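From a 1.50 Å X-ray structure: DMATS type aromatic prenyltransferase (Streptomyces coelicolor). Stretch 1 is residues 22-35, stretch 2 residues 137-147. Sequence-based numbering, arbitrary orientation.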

# COMPACT_ATOMS: atom_id res chain seq x y z
N GLY A 22 7.50 17.79 1.62
CA GLY A 22 8.33 18.79 0.93
C GLY A 22 7.93 19.05 -0.52
O GLY A 22 8.70 19.75 -1.21
N LEU A 23 6.79 18.56 -0.99
CA LEU A 23 6.32 18.85 -2.37
C LEU A 23 5.94 20.32 -2.49
O LEU A 23 5.42 20.88 -1.53
CB LEU A 23 5.14 17.95 -2.73
CG LEU A 23 5.45 16.46 -2.84
CD1 LEU A 23 4.19 15.67 -3.18
CD2 LEU A 23 6.54 16.20 -3.87
N SER A 24 6.17 20.90 -3.67
CA SER A 24 5.79 22.30 -4.02
C SER A 24 4.27 22.45 -4.06
O SER A 24 3.57 21.46 -4.31
CB SER A 24 6.40 22.69 -5.33
OG SER A 24 5.76 22.02 -6.40
N ARG A 25 3.77 23.66 -3.84
CA ARG A 25 2.34 23.98 -4.03
C ARG A 25 1.90 23.47 -5.41
O ARG A 25 0.79 22.88 -5.49
CB ARG A 25 2.11 25.49 -3.89
N ALA A 26 2.73 23.65 -6.45
CA ALA A 26 2.41 23.30 -7.86
C ALA A 26 2.18 21.78 -7.98
O ALA A 26 1.13 21.39 -8.45
CB ALA A 26 3.50 23.77 -8.78
N ASP A 27 3.13 20.98 -7.49
CA ASP A 27 3.07 19.50 -7.50
C ASP A 27 1.89 19.01 -6.66
O ASP A 27 1.20 18.08 -7.10
CB ASP A 27 4.38 18.89 -7.02
CG ASP A 27 5.50 19.00 -8.04
OD1 ASP A 27 6.61 18.71 -7.66
OD2 ASP A 27 5.22 19.36 -9.23
N VAL A 28 1.64 19.62 -5.52
CA VAL A 28 0.52 19.22 -4.64
C VAL A 28 -0.80 19.46 -5.39
O VAL A 28 -1.68 18.59 -5.33
CB VAL A 28 0.59 19.96 -3.30
CG1 VAL A 28 -0.75 20.06 -2.61
CG2 VAL A 28 1.62 19.32 -2.39
N GLU A 29 -0.92 20.61 -6.06
CA GLU A 29 -2.13 20.94 -6.86
C GLU A 29 -2.28 19.91 -7.98
O GLU A 29 -3.38 19.40 -8.15
CB GLU A 29 -2.07 22.38 -7.37
CG GLU A 29 -2.80 23.34 -6.46
CD GLU A 29 -4.32 23.21 -6.50
N THR A 30 -1.21 19.58 -8.68
CA THR A 30 -1.24 18.57 -9.77
C THR A 30 -1.80 17.26 -9.20
O THR A 30 -2.70 16.69 -9.80
CB THR A 30 0.14 18.42 -10.42
OG1 THR A 30 0.35 19.70 -11.01
CG2 THR A 30 0.21 17.32 -11.46
N TYR A 31 -1.28 16.81 -8.07
CA TYR A 31 -1.57 15.45 -7.54
C TYR A 31 -2.95 15.39 -6.90
O TYR A 31 -3.60 14.35 -6.98
CB TYR A 31 -0.42 15.01 -6.63
CG TYR A 31 0.86 14.69 -7.35
CD1 TYR A 31 0.84 13.97 -8.53
CD2 TYR A 31 2.09 15.12 -6.88
CE1 TYR A 31 1.99 13.62 -9.19
CE2 TYR A 31 3.27 14.79 -7.54
CZ TYR A 31 3.22 14.06 -8.71
OH TYR A 31 4.34 13.68 -9.37
N ALA A 32 -3.41 16.48 -6.30
CA ALA A 32 -4.79 16.59 -5.80
C ALA A 32 -5.76 16.39 -6.97
O ALA A 32 -6.74 15.64 -6.80
CB ALA A 32 -4.99 17.91 -5.12
N GLN A 33 -5.48 17.00 -8.12
CA GLN A 33 -6.31 16.84 -9.34
C GLN A 33 -6.23 15.37 -9.81
O GLN A 33 -7.26 14.81 -10.18
CB GLN A 33 -5.87 17.84 -10.41
CG GLN A 33 -6.52 17.60 -11.77
CD GLN A 33 -6.16 18.65 -12.79
OE1 GLN A 33 -5.01 19.09 -12.88
NE2 GLN A 33 -7.14 19.04 -13.60
N VAL A 34 -5.06 14.76 -9.75
CA VAL A 34 -4.89 13.35 -10.20
C VAL A 34 -5.76 12.44 -9.31
O VAL A 34 -6.42 11.53 -9.86
CB VAL A 34 -3.42 12.94 -10.20
CG1 VAL A 34 -3.22 11.44 -10.36
CG2 VAL A 34 -2.64 13.68 -11.27
N LEU A 35 -5.79 12.69 -8.00
CA LEU A 35 -6.53 11.82 -7.04
C LEU A 35 -8.02 12.00 -7.27
O LEU A 35 -8.72 11.01 -7.39
CB LEU A 35 -6.17 12.17 -5.60
CG LEU A 35 -6.99 11.42 -4.54
CD1 LEU A 35 -6.89 9.92 -4.73
CD2 LEU A 35 -6.60 11.83 -3.14
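Stretch 2 (137-147) ALELRPGGVPG

A tight turn leaves several backbone amides and carbonyls pointing outward, and a neighbouring helix can satisfy them with side chains spaced one turn apart. The packing of residues 137-147 on residues 22-35 is a compact example, burying 510 Å² in total between segments more than a hundred residues apart in sequence.

Stretch 2 begins in strand conformation, continuing a strand from earlier in the chain, and then turns back through a type II β turn from Arg-141 to Gly-144. Leu-138 lies beside the later part of the helix, with Val-34 CG1 3.6 Å from Leu-138 CD1, and the chain then runs back toward the helix start: Leu-140 is in register with Tyr-31, and Pro-142 with Leu-23. At Gly-144 it has returned to the level of Asp-27, where the two CA atoms are 5.1 Å apart. The hairpin is held by Glu-139 and Gly-147, which exchange backbone bonds in both directions: Glu-139 N to Gly-147 O at 2.9 Å, and Gly-147 N to Glu-139 O at 3.1 Å.

Within the turn, the bond from Gly-144 N to Arg-141 O is long, 3.4 Å, and weak. The carbonyl has a better partner in the helix: Tyr-31 OH donates to Arg-141 O at 2.6 Å, approaching with that oxygen near the plane of the ring. Gly-143 N donates to Asp-27 OD1 at 2.9 Å, with a nearly straight angle of 165°. Asp-27 OD2 also comes within 3.3 Å of Gly-144 N, but the angle is too poor for a hydrogen bond. The backbone of Asp-27 is satisfied as well: Ser-24, at the N-cap, accepts from Asp-27 N through its OG at 3.0 Å and so caps the helix. Both turn glycines have positive phi; at Gly-143 a side chain would be jammed against the preceding carbonyl oxygen.

Apolar contacts accompany these polar ones. Leu-140 covers one face of the Tyr-31 ring, its CD2 lying 3.8 Å from the ring centroid in a CH-π contact, while Pro-146 CB approaches Tyr-31 CE1 at 3.7 Å. Tyr-31 thus combines a buried hydroxyl whose proton is committed with a ring packed on one face against Leu-140. Leu-23, one residue ahead of the N-cap, extends the apolar contact: its CD1 is 3.9 Å from Leu-140 CB, and its CD2 reaches 4.3 Å from Pro-142 CG. Two side chains, four residues apart on one helix, thereby meet both a donor and an acceptor of the turn.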

# COMPACT_ATOMS: atom_id res chain seq x y z
N ALA A 137 -1.40 2.69 -7.09
CA ALA A 137 -0.60 3.54 -6.19
C ALA A 137 0.17 4.54 -7.05
O ALA A 137 0.79 4.14 -8.04
CB ALA A 137 0.34 2.73 -5.37
N LEU A 138 0.11 5.78 -6.65
CA LEU A 138 0.83 6.89 -7.31
C LEU A 138 1.96 7.35 -6.39
O LEU A 138 1.68 7.72 -5.26
CB LEU A 138 -0.19 7.99 -7.59
CG LEU A 138 -1.30 7.56 -8.56
CD1 LEU A 138 -2.51 8.45 -8.48
CD2 LEU A 138 -0.75 7.49 -9.96
N GLU A 139 3.20 7.30 -6.87
CA GLU A 139 4.35 7.89 -6.16
C GLU A 139 4.39 9.37 -6.55
O GLU A 139 4.56 9.66 -7.77
CB GLU A 139 5.66 7.22 -6.51
CG GLU A 139 6.79 7.74 -5.61
CD GLU A 139 8.21 7.41 -6.03
OE1 GLU A 139 8.37 6.74 -7.08
OE2 GLU A 139 9.16 7.87 -5.32
N LEU A 140 4.20 10.24 -5.58
CA LEU A 140 4.02 11.69 -5.79
C LEU A 140 5.40 12.35 -5.93
O LEU A 140 5.86 12.95 -4.97
CB LEU A 140 3.22 12.22 -4.63
CG LEU A 140 1.81 11.62 -4.51
CD1 LEU A 140 0.93 12.52 -3.69
CD2 LEU A 140 1.19 11.35 -5.89
N ARG A 141 6.01 12.15 -7.08
CA ARG A 141 7.40 12.58 -7.38
C ARG A 141 7.43 14.07 -7.65
O ARG A 141 6.55 14.60 -8.31
CB ARG A 141 7.96 11.87 -8.61
CG ARG A 141 7.95 10.36 -8.50
CD ARG A 141 9.07 9.75 -9.28
NE ARG A 141 8.65 9.20 -10.56
CZ ARG A 141 8.66 7.90 -10.88
NH1 ARG A 141 9.05 6.99 -9.99
NH2 ARG A 141 8.28 7.51 -12.08
N PRO A 142 8.48 14.79 -7.21
CA PRO A 142 8.66 16.16 -7.66
C PRO A 142 8.63 16.24 -9.19
O PRO A 142 9.19 15.37 -9.84
CB PRO A 142 10.03 16.56 -7.10
CG PRO A 142 10.25 15.63 -5.94
CD PRO A 142 9.55 14.34 -6.32
N GLY A 143 7.99 17.27 -9.72
CA GLY A 143 7.91 17.53 -11.16
C GLY A 143 6.56 17.21 -11.72
O GLY A 143 6.34 17.53 -12.90
N GLY A 144 5.70 16.54 -10.93
CA GLY A 144 4.28 16.32 -11.26
C GLY A 144 4.04 15.09 -12.12
O GLY A 144 2.87 14.85 -12.45
N VAL A 145 5.08 14.36 -12.53
CA VAL A 145 4.93 13.08 -13.28
C VAL A 145 5.11 11.95 -12.28
O VAL A 145 6.23 11.72 -11.82
CB VAL A 145 5.90 12.95 -14.47
CG1 VAL A 145 5.68 11.65 -15.23
CG2 VAL A 145 5.79 14.13 -15.42
N PRO A 146 4.03 11.24 -11.88
CA PRO A 146 4.15 10.27 -10.80
C PRO A 146 4.66 8.92 -11.28
O PRO A 146 4.62 8.64 -12.46
CB PRO A 146 2.71 10.17 -10.31
CG PRO A 146 1.92 10.26 -11.57
CD PRO A 146 2.67 11.27 -12.43
N GLY A 147 5.13 8.10 -10.34
CA GLY A 147 5.32 6.67 -10.59
C GLY A 147 3.97 6.01 -10.46
O GLY A 147 3.20 6.46 -9.60